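Local coordinates for 2-c-methyl-d-erythritol 2,4-cyclodiphosphate synthase (Plasmodium falciparum, PDB 4C81) that catalyses the cyclisation of 4-diphosphocytidyl-2-C-methyl-D-erythritol 2-phosphate to 2-C-methyl-D-erythritol 2,4-cyclodiphosphate with release of CMP, a step of non-mevalonate isoprenoid synthesis, at the interface of chains A and B. Coordinates in Å, arbitrary orientation; residue numbers count along the deposited sequence, not the author numbering. Chains: chain A/B, 2-c-methyl-d-erythritol 2,4-cyclodiphosphate synthase.

Contact 1: the interface of chains A and B. Residues chain A 158-159, 162; chain B 14, 16, 164, 170, 172.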
loop_
_atom_site.group_PDB
_atom_site.type_symbol
_atom_site.label_atom_id
_atom_site.label_comp_id
_atom_site.label_asym_id
_atom_site.label_seq_id
_atom_site.Cartn_x
_atom_site.Cartn_y
_atom_site.Cartn_z
ATOM N N THR A 158 11.008 -9.472 -5.417
ATOM C CA THR A 158 11.095 -10.677 -4.588
ATOM C C THR A 158 10.893 -10.311 -3.120
ATOM O O THR A 158 10.801 -9.132 -2.772
ATOM C CB THR A 158 12.456 -11.405 -4.721
ATOM O OG1 THR A 158 13.486 -10.656 -4.061
ATOM C CG2 THR A 158 12.820 -11.628 -6.180
ATOM N N HIS A 159 10.830 -11.330 -2.268
ATOM C CA HIS A 159 10.794 -11.134 -0.818
ATOM C C HIS A 159 12.078 -11.656 -0.148
ATOM O O HIS A 159 12.046 -12.120 0.998
ATOM C CB HIS A 159 9.553 -11.818 -0.240
ATOM C CG HIS A 159 9.066 -11.206 1.031
ATOM N ND1 HIS A 159 9.325 -11.755 2.269
ATOM C CD2 HIS A 159 8.343 -10.086 1.260
ATOM C CE1 HIS A 159 8.775 -11.005 3.204
ATOM N NE2 HIS A 159 8.170 -9.987 2.619
ATOM N N LEU A 162 12.703 -14.803 2.113
ATOM C CA LEU A 162 12.238 -14.855 3.500
ATOM C C LEU A 162 10.715 -14.926 3.590
ATOM O O LEU A 162 9.997 -14.356 2.761
ATOM C CB LEU A 162 12.719 -13.624 4.271
ATOM C CG LEU A 162 14.227 -13.402 4.379
ATOM C CD1 LEU A 162 14.503 -12.111 5.128
ATOM C CD2 LEU A 162 14.906 -14.581 5.063
ATOM N N TYR B 14 7.653 -0.334 -3.415
ATOM C CA TYR B 14 7.897 -1.272 -2.334
ATOM C C TYR B 14 9.348 -1.725 -2.393
ATOM O O TYR B 14 9.916 -1.889 -3.474
ATOM C CB TYR B 14 6.970 -2.476 -2.464
ATOM C CG TYR B 14 7.371 -3.637 -1.584
ATOM C CD1 TYR B 14 7.043 -3.653 -0.240
ATOM C CD2 TYR B 14 8.081 -4.713 -2.108
ATOM C CE1 TYR B 14 7.409 -4.715 0.575
ATOM C CE2 TYR B 14 8.446 -5.784 -1.308
ATOM C CZ TYR B 14 8.109 -5.776 0.032
ATOM O OH TYR B 14 8.479 -6.832 0.825
ATOM N N ILE B 16 12.330 -4.257 0.136
ATOM C CA ILE B 16 12.685 -5.047 1.307
ATOM C C ILE B 16 14.164 -5.411 1.205
ATOM O O ILE B 16 14.652 -5.743 0.118
ATOM C CB ILE B 16 11.812 -6.337 1.418
ATOM C CG1 ILE B 16 12.248 -7.199 2.612
ATOM C CG2 ILE B 16 11.859 -7.147 0.120
ATOM C CD1 ILE B 16 11.313 -8.363 2.915
ATOM N N VAL B 164 9.196 -12.384 9.801
ATOM C CA VAL B 164 10.569 -12.058 9.403
ATOM C C VAL B 164 10.980 -10.622 9.771
ATOM O O VAL B 164 12.097 -10.402 10.239
ATOM C CB VAL B 164 10.813 -12.322 7.895
ATOM C CG1 VAL B 164 10.691 -13.817 7.593
ATOM C CG2 VAL B 164 9.851 -11.518 7.038
ATOM N N ALA B 170 14.645 -8.663 8.334
ATOM C CA ALA B 170 14.481 -7.750 7.209
ATOM C C ALA B 170 13.779 -6.465 7.633
ATOM O O ALA B 170 13.203 -6.387 8.720
ATOM C CB ALA B 170 13.702 -8.433 6.088
ATOM N N GLU B 172 11.265 -3.254 5.581
ATOM C CA GLU B 172 10.570 -2.946 4.331
ATOM C C GLU B 172 9.961 -1.556 4.325
ATOM O O GLU B 172 9.806 -0.913 5.369
ATOM C CB GLU B 172 9.551 -4.037 3.958
ATOM C CG GLU B 172 8.328 -4.183 4.841
ATOM C CD GLU B 172 7.421 -5.337 4.390
ATOM O OE1 GLU B 172 7.924 -6.279 3.734
ATOM O OE2 GLU B 172 6.210 -5.297 4.694
#

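Contact 2: the interface of chains A and B. Residues chain A 120, 122, 155, 176; chain B 12-13, 71, 75.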
loop_
_atom_site.group_PDB
_atom_site.type_symbol
_atom_site.label_atom_id
_atom_site.label_comp_id
_atom_site.label_asym_id
_atom_site.label_seq_id
_atom_site.Cartn_x
_atom_site.Cartn_y
_atom_site.Cartn_z
ATOM N N ASP A 120 -1.003 1.584 -10.790
ATOM C CA ASP A 120 0.358 1.132 -10.498
ATOM C C ASP A 120 0.242 -0.143 -9.674
ATOM O O ASP A 120 -0.391 -0.152 -8.621
ATOM C CB ASP A 120 1.156 2.195 -9.730
ATOM C CG ASP A 120 2.647 1.857 -9.622
ATOM O OD1 ASP A 120 3.127 0.949 -10.340
ATOM O OD2 ASP A 120 3.351 2.508 -8.823
ATOM N N ASN A 122 2.043 -3.563 -7.933
ATOM C CA ASN A 122 3.227 -4.146 -7.312
ATOM C C ASN A 122 2.986 -5.609 -6.988
ATOM O O ASN A 122 2.182 -5.930 -6.115
ATOM C CB ASN A 122 3.549 -3.407 -6.018
ATOM C CG ASN A 122 4.120 -2.037 -6.262
ATOM O OD1 ASN A 122 5.076 -1.886 -7.015
ATOM N ND2 ASN A 122 3.547 -1.029 -5.616
ATOM N N LYS A 155 5.051 -3.915 -11.822
ATOM C CA LYS A 155 6.415 -4.133 -11.344
ATOM C C LYS A 155 6.414 -5.332 -10.405
ATOM O O LYS A 155 5.431 -5.564 -9.692
ATOM C CB LYS A 155 6.926 -2.899 -10.582
ATOM C CG LYS A 155 6.455 -1.553 -11.135
ATOM C CD LYS A 155 7.182 -0.368 -10.491
ATOM C CE LYS A 155 6.774 -0.136 -9.044
ATOM N NZ LYS A 155 5.354 0.281 -8.881
ATOM N N ASN A 176 -2.787 -0.026 -7.082
ATOM C CA ASN A 176 -3.116 1.331 -6.673
ATOM C C ASN A 176 -3.639 2.099 -7.868
ATOM O O ASN A 176 -3.017 2.099 -8.929
ATOM C CB ASN A 176 -1.880 2.033 -6.124
ATOM C CG ASN A 176 -1.236 1.266 -5.000
ATOM O OD1 ASN A 176 -1.535 1.501 -3.830
ATOM N ND2 ASN A 176 -0.368 0.318 -5.346
ATOM N N GLN B 12 3.103 3.760 -6.186
ATOM C CA GLN B 12 3.480 3.071 -4.960
ATOM C C GLN B 12 4.744 2.266 -5.209
ATOM O O GLN B 12 4.799 1.464 -6.131
ATOM C CB GLN B 12 2.379 2.133 -4.489
ATOM C CG GLN B 12 2.695 1.468 -3.161
ATOM C CD GLN B 12 1.636 0.501 -2.734
ATOM O OE1 GLN B 12 1.498 -0.576 -3.314
ATOM N NE2 GLN B 12 0.874 0.872 -1.710
ATOM N N GLY B 13 5.749 2.490 -4.373
ATOM C CA GLY B 13 6.988 1.742 -4.428
ATOM C C GLY B 13 7.080 0.846 -3.214
ATOM O O GLY B 13 6.592 1.193 -2.141
ATOM N N ASP B 71 11.037 3.721 -7.260
ATOM C CA ASP B 71 10.052 2.863 -7.923
ATOM C C ASP B 71 8.626 3.411 -7.839
ATOM O O ASP B 71 7.799 3.098 -8.695
ATOM C CB ASP B 71 10.142 1.422 -7.414
ATOM C CG ASP B 71 11.303 0.656 -8.041
ATOM O OD1 ASP B 71 11.806 1.066 -9.114
ATOM O OD2 ASP B 71 11.708 -0.370 -7.464
ATOM N N GLY B 75 6.807 3.934 -11.191
ATOM C CA GLY B 75 5.489 3.318 -11.230
ATOM C C GLY B 75 4.400 4.302 -11.622
ATOM O O GLY B 75 3.539 4.001 -12.453
#

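Contact 1: the interface of chains A and B
A:His159 lays one face of its imidazole over the end of B:Ile16, whose CD1 methyl sits 3.7 Å from the ring centroid in a CH-pi contact, displaced toward the rim. The two side chains cross at about a right angle. B:Ile16 reaches the ring because CG1 points away from its backbone N (chi1 177°) and CD1 continues the extended line; its other branch, CG2, turns instead to the backbone carbonyl O of A:Thr158. The phenol OH of B:Tyr14 approaches CD2 of A:His159 (3.3 Å) obliquely, out of the ring plane and on the same face as the B:Ile16 methyl, a contact with carbon. B:Tyr14 OH donates to carboxylate OE1 of B:Glu172 at 3.0 Å, meeting it from above the carboxylate plane; the bond ties strand 9-21 to strand 170-181 within chain B and steadies the phenol beside the histidine. Farther round the ring, CG2 of B:Val164 touches A:His159 CE1 at 4.0 Å. Ring rotation is fixed from within chain A, where ND1 of A:His159 donates to the backbone O of A:Leu162 at 2.7 Å, the donor lying above the carbonyl plane. The same bond links A:His159 to A:Leu162 within the loop and likely sets A:Leu162 against chain B: its CB packs on CG1 of B:Val164, and its CD1 meets the methyl CB of B:Ala170 at 3.9 Å. Imidazole and leucine thus rest on an apolar shelf formed by B:Ile16, B:Val164 and B:Ala170. The contact seats the A loop after strand 152-157 on the neighbouring subunit of the trimer, and so probably supports the intersubunit active sites typical of IspF.

Contact 2: the interface of chains A and B
Strands 114-124, 152-157 and 170-181 of chain A meet strand 9-21 and helix 64-77 of chain B at this subunit junction of the YgbB-family (IspF) trimer. B:Gln12 hides the largest share of the surface here, and chain A grips both its backbone and its side-chain amide. B:Gln12 N donates to carboxylate OD2 of A:Asp120 at 2.9 Å, on the anti side. The backbone O of B:Gln12 accepts bonds from A:Asn122 ND2 at 2.8 Å and A:Lys155 NZ at 3.0 Å, which come from opposite faces of its plane, the lysine nearly along the C=O axis. The same A:Asn122 ND2 also reaches B:Gln12 OE1 at 3.1 Å, here in the carbonyl plane and on a lone pair, with the two amides nearly coplanar (19°). With CG anti to the backbone N (chi1 -176°), the extended chain of B:Gln12 runs on the carbonyl side, and its terminal amide turns OE1 to the nitrogen that also binds the backbone O. A:Asn176 ND2 adds a further bond to B:Gln12 OE1 at 2.9 Å, coming from above that plane, its own amide turned 77° from the glutamine's. A:Lys155 bends at chi3 and chi4, bringing NZ into a salt bridge with A:Asp120 OD1 at 2.7 Å and a hydrogen bond to A:Asn122 OD1. This bond orients the asparagine, leaving ND2 directed at B:Gln12. Helix 64-77 closes the patch: B:Gly75 CA packs against CG of A:Asp120, and the backbone O of B:Asp71 lies 3.4 Å from A:Lys155 CE.

Contact 1 and contact 2 lie about 15 Å apart, measured between the centres of their C-alpha atoms, on one interface of the trimer. Strand 9-21 of chain B runs through both, giving B:Gln12 to contact 2 and B:Tyr14 and B:Ile16 to contact 1. On chain A, strand 152-157 carries A:Lys155 and leads into the loop of A:Thr158 and A:His159. Strand 170-181 serves both from opposite chains, with A:Asn176 in contact 2 and B:Ala170 and B:Glu172 in contact 1. Contact 2 is polar, contact 1 mainly apolar. Strand 9-21 also carries zinc ligands B:Asp15 and B:His17, so the contacts probably hold this metal-bearing strand beside the neighbouring subunit.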